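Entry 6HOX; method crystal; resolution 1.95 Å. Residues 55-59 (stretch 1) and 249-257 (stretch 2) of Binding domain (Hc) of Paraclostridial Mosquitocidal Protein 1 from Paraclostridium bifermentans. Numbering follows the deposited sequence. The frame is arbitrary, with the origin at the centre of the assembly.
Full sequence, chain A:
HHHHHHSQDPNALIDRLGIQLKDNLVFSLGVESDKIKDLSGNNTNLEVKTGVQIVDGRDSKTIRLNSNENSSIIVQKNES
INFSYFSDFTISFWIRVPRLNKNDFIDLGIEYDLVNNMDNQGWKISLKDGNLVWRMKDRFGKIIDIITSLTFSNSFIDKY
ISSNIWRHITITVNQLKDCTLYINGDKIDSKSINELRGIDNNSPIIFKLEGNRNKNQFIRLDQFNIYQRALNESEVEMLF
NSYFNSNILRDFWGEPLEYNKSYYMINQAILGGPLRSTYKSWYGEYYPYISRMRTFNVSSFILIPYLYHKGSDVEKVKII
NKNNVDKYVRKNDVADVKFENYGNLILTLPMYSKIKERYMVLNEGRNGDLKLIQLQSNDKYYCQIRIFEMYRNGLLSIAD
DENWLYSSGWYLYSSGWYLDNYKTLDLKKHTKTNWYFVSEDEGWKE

Stretch 1, residues 55-59: VDGRD
Stretch 2 (249-257) LRDFWGEPL

What backbone shapes bring the two stretches together? In the first, Val55 and Asp56 are extended (phi/psi -130/173 and -66/141) and belong to a strand that begins earlier in the chain; Gly57 follows at -133/-161, Arg58 at -86/-13 and Asp59 at -154/82. The second stretch has no regular helix or strand but folds back on itself around a type I beta turn from Asp251 to Gly254, with Phe252 at -55/-34 and Trp253 at -81/-17. Gly254, at 100/11, suits glycine, because a CB there would be jammed against the carbonyl O of Trp253. The register is set by Arg58 and Glu255, whose CA atoms lie 4.2 Å apart, and the contact buries 245 Å² in all.

What holds the second stretch in shape? Backbone hydrogen bonds run from Gly254 N to Asp251 O (2.9 Å), from Asp251 N to Glu255 O (2.8 Å) and from Leu257 N to Leu249 O (2.9 Å). Asp251, with chi1 p at 70°, turns its carboxylate back over the turn. Its OD1 accepts a hydrogen bond from Glu255 N at 3.0 Å, and weak ones from Trp253 N at 3.0 Å and Gly254 N at 3.1 Å.

Which direct hydrogen bond joins the stretches? Arg250 NH1 donates to Arg58 O at 3.0 Å, with an angle of 151° at the hydrogen. The same NH1 also donates to Gly254 O at 2.9 Å, so one nitrogen ties the turn to the neighbouring stretch. The CA-to-CB bond of Arg250 points sideways, but chi angles of -62° (m), -86° (m), 173° (t) and -167° bring its end nearer. Arg58 also points sideways, with chi angles of 58° (p), 165° (t), -53° (m) and -79°. Its NH2 lies over one face of the Arg250 guanidinium, 3.8 Å from Arg250 NH2, a close approach of like charges.

How does water extend the polar contact? Water 1 donates to Asp56 O at 2.8 Å and to Glu255 OE2 at 2.6 Å, bridging two acceptors that are 4.0 Å apart. Water 2 accepts from Arg58 NE at 2.8 Å and donates to Gly254 O at 2.7 Å, linking the arginine side chain to the turn.

Where do the remaining atoms pack? Glu255 also starts sideways, and its chi angles of -55° (m), -157° (t) and -28° carry the carboxylate to Gly57, where OE2 comes within 3.3 Å of Gly57 C. OE2 is likewise 3.3 Å from Gly57 O, but both are acceptors and form no hydrogen bond. Farther back along the side chain, Glu255 CG is 4.4 Å from Arg58 CB, which in turn lies 3.8 Å from Gly254 O. Pro256, its ring puckered C-gamma exo, sets CD 3.4 Å from Arg58 O, so this carbonyl meets the proline ring as well as the Arg250 guanidinium.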

# COMPACT_ATOMS: atom_id res chain seq x y z
N VAL A 55 -15.90 3.37 1.98
CA VAL A 55 -15.56 2.49 0.88
C VAL A 55 -14.76 1.33 1.45
O VAL A 55 -14.41 1.33 2.64
CB VAL A 55 -14.78 3.24 -0.23
CG1 VAL A 55 -15.62 4.36 -0.82
CG2 VAL A 55 -13.44 3.77 0.26
N ASP A 56 -14.48 0.34 0.60
CA ASP A 56 -13.65 -0.78 0.95
C ASP A 56 -12.23 -0.26 1.21
O ASP A 56 -11.76 0.61 0.48
CB ASP A 56 -13.73 -1.84 -0.14
CG ASP A 56 -15.12 -2.45 -0.20
OD1 ASP A 56 -15.57 -3.01 0.83
OD2 ASP A 56 -15.75 -2.32 -1.24
N GLY A 57 -11.58 -0.83 2.23
CA GLY A 57 -10.28 -0.37 2.71
C GLY A 57 -9.29 -1.50 2.93
O GLY A 57 -9.43 -2.58 2.39
N ARG A 58 -8.25 -1.22 3.70
CA ARG A 58 -7.13 -2.17 3.89
C ARG A 58 -7.47 -3.13 5.03
O ARG A 58 -6.77 -4.14 5.22
CB ARG A 58 -5.83 -1.43 4.21
CG ARG A 58 -5.90 -0.53 5.44
CD ARG A 58 -4.53 -0.09 5.95
NE ARG A 58 -3.59 -1.19 6.18
CZ ARG A 58 -3.61 -1.98 7.25
NH1 ARG A 58 -4.47 -1.76 8.23
NH2 ARG A 58 -2.77 -2.99 7.31
N ASP A 59 -8.51 -2.80 5.79
CA ASP A 59 -8.96 -3.61 6.91
C ASP A 59 -10.45 -3.33 7.14
O ASP A 59 -10.84 -2.50 7.97
CB ASP A 59 -8.12 -3.31 8.15
CG ASP A 59 -8.53 -4.15 9.35
OD1 ASP A 59 -9.45 -4.98 9.20
OD2 ASP A 59 -7.93 -3.96 10.41
N LEU A 249 -2.52 -12.70 3.53
CA LEU A 249 -1.63 -12.11 2.55
C LEU A 249 -2.26 -10.81 2.03
O LEU A 249 -3.40 -10.48 2.34
CB LEU A 249 -1.38 -13.13 1.42
CG LEU A 249 -0.57 -14.36 1.83
CD1 LEU A 249 -0.46 -15.34 0.68
CD2 LEU A 249 0.80 -13.95 2.33
N ARG A 250 -1.51 -10.09 1.21
CA ARG A 250 -1.87 -8.78 0.75
C ARG A 250 -1.77 -8.70 -0.77
O ARG A 250 -0.96 -9.39 -1.40
CB ARG A 250 -0.92 -7.74 1.37
CG ARG A 250 -1.00 -7.69 2.89
CD ARG A 250 -2.09 -6.77 3.34
NE ARG A 250 -2.26 -6.83 4.78
CZ ARG A 250 -3.30 -6.33 5.41
NH1 ARG A 250 -4.12 -5.52 4.77
NH2 ARG A 250 -3.51 -6.65 6.68
N ASP A 251 -2.60 -7.82 -1.34
CA ASP A 251 -2.45 -7.42 -2.71
C ASP A 251 -1.46 -6.25 -2.80
O ASP A 251 -0.96 -5.75 -1.80
CB ASP A 251 -3.80 -7.14 -3.38
CG ASP A 251 -4.54 -5.90 -2.91
OD1 ASP A 251 -3.89 -4.98 -2.35
OD2 ASP A 251 -5.76 -5.85 -3.14
N PHE A 252 -1.17 -5.87 -4.04
CA PHE A 252 -0.20 -4.87 -4.42
C PHE A 252 -0.47 -3.53 -3.72
O PHE A 252 0.49 -2.78 -3.43
CB PHE A 252 -0.27 -4.71 -5.94
CG PHE A 252 0.71 -3.72 -6.51
CD1 PHE A 252 2.02 -4.11 -6.78
CD2 PHE A 252 0.34 -2.41 -6.72
CE1 PHE A 252 2.93 -3.20 -7.29
CE2 PHE A 252 1.25 -1.50 -7.22
CZ PHE A 252 2.53 -1.89 -7.53
N TRP A 253 -1.76 -3.22 -3.49
CA TRP A 253 -2.19 -1.97 -2.90
C TRP A 253 -2.06 -1.99 -1.37
O TRP A 253 -2.15 -0.91 -0.76
CB TRP A 253 -3.63 -1.65 -3.29
CG TRP A 253 -3.96 -1.70 -4.75
CD1 TRP A 253 -4.95 -2.44 -5.32
CD2 TRP A 253 -3.34 -0.94 -5.82
NE1 TRP A 253 -5.00 -2.20 -6.67
CE2 TRP A 253 -4.04 -1.29 -7.00
CE3 TRP A 253 -2.31 0.00 -5.88
CZ2 TRP A 253 -3.70 -0.75 -8.25
CZ3 TRP A 253 -1.97 0.52 -7.12
CH2 TRP A 253 -2.66 0.15 -8.28
N GLY A 254 -1.93 -3.18 -0.77
CA GLY A 254 -1.87 -3.34 0.69
C GLY A 254 -3.18 -3.77 1.34
O GLY A 254 -3.30 -3.75 2.58
N GLU A 255 -4.15 -4.18 0.50
CA GLU A 255 -5.45 -4.70 0.93
C GLU A 255 -5.41 -6.22 0.99
O GLU A 255 -4.52 -6.85 0.44
CB GLU A 255 -6.55 -4.14 0.03
CG GLU A 255 -6.50 -2.62 -0.01
CD GLU A 255 -7.80 -1.94 -0.40
OE1 GLU A 255 -8.59 -2.55 -1.14
OE2 GLU A 255 -8.00 -0.80 0.03
N PRO A 256 -6.31 -6.86 1.76
CA PRO A 256 -6.26 -8.32 1.92
C PRO A 256 -6.36 -9.03 0.56
O PRO A 256 -7.15 -8.64 -0.29
CB PRO A 256 -7.46 -8.61 2.82
CG PRO A 256 -7.65 -7.32 3.60
CD PRO A 256 -7.35 -6.23 2.59
N LEU A 257 -5.51 -10.05 0.36
CA LEU A 257 -5.50 -10.84 -0.85
C LEU A 257 -6.75 -11.74 -0.82
O LEU A 257 -7.08 -12.29 0.22
CB LEU A 257 -4.20 -11.65 -0.90
CG LEU A 257 -3.94 -12.42 -2.20
CD1 LEU A 257 -3.72 -11.46 -3.36
CD2 LEU A 257 -2.74 -13.34 -2.04
O HOH W 1 -9.22 1.39 -0.54
O HOH W 2 -1.85 -2.45 4.40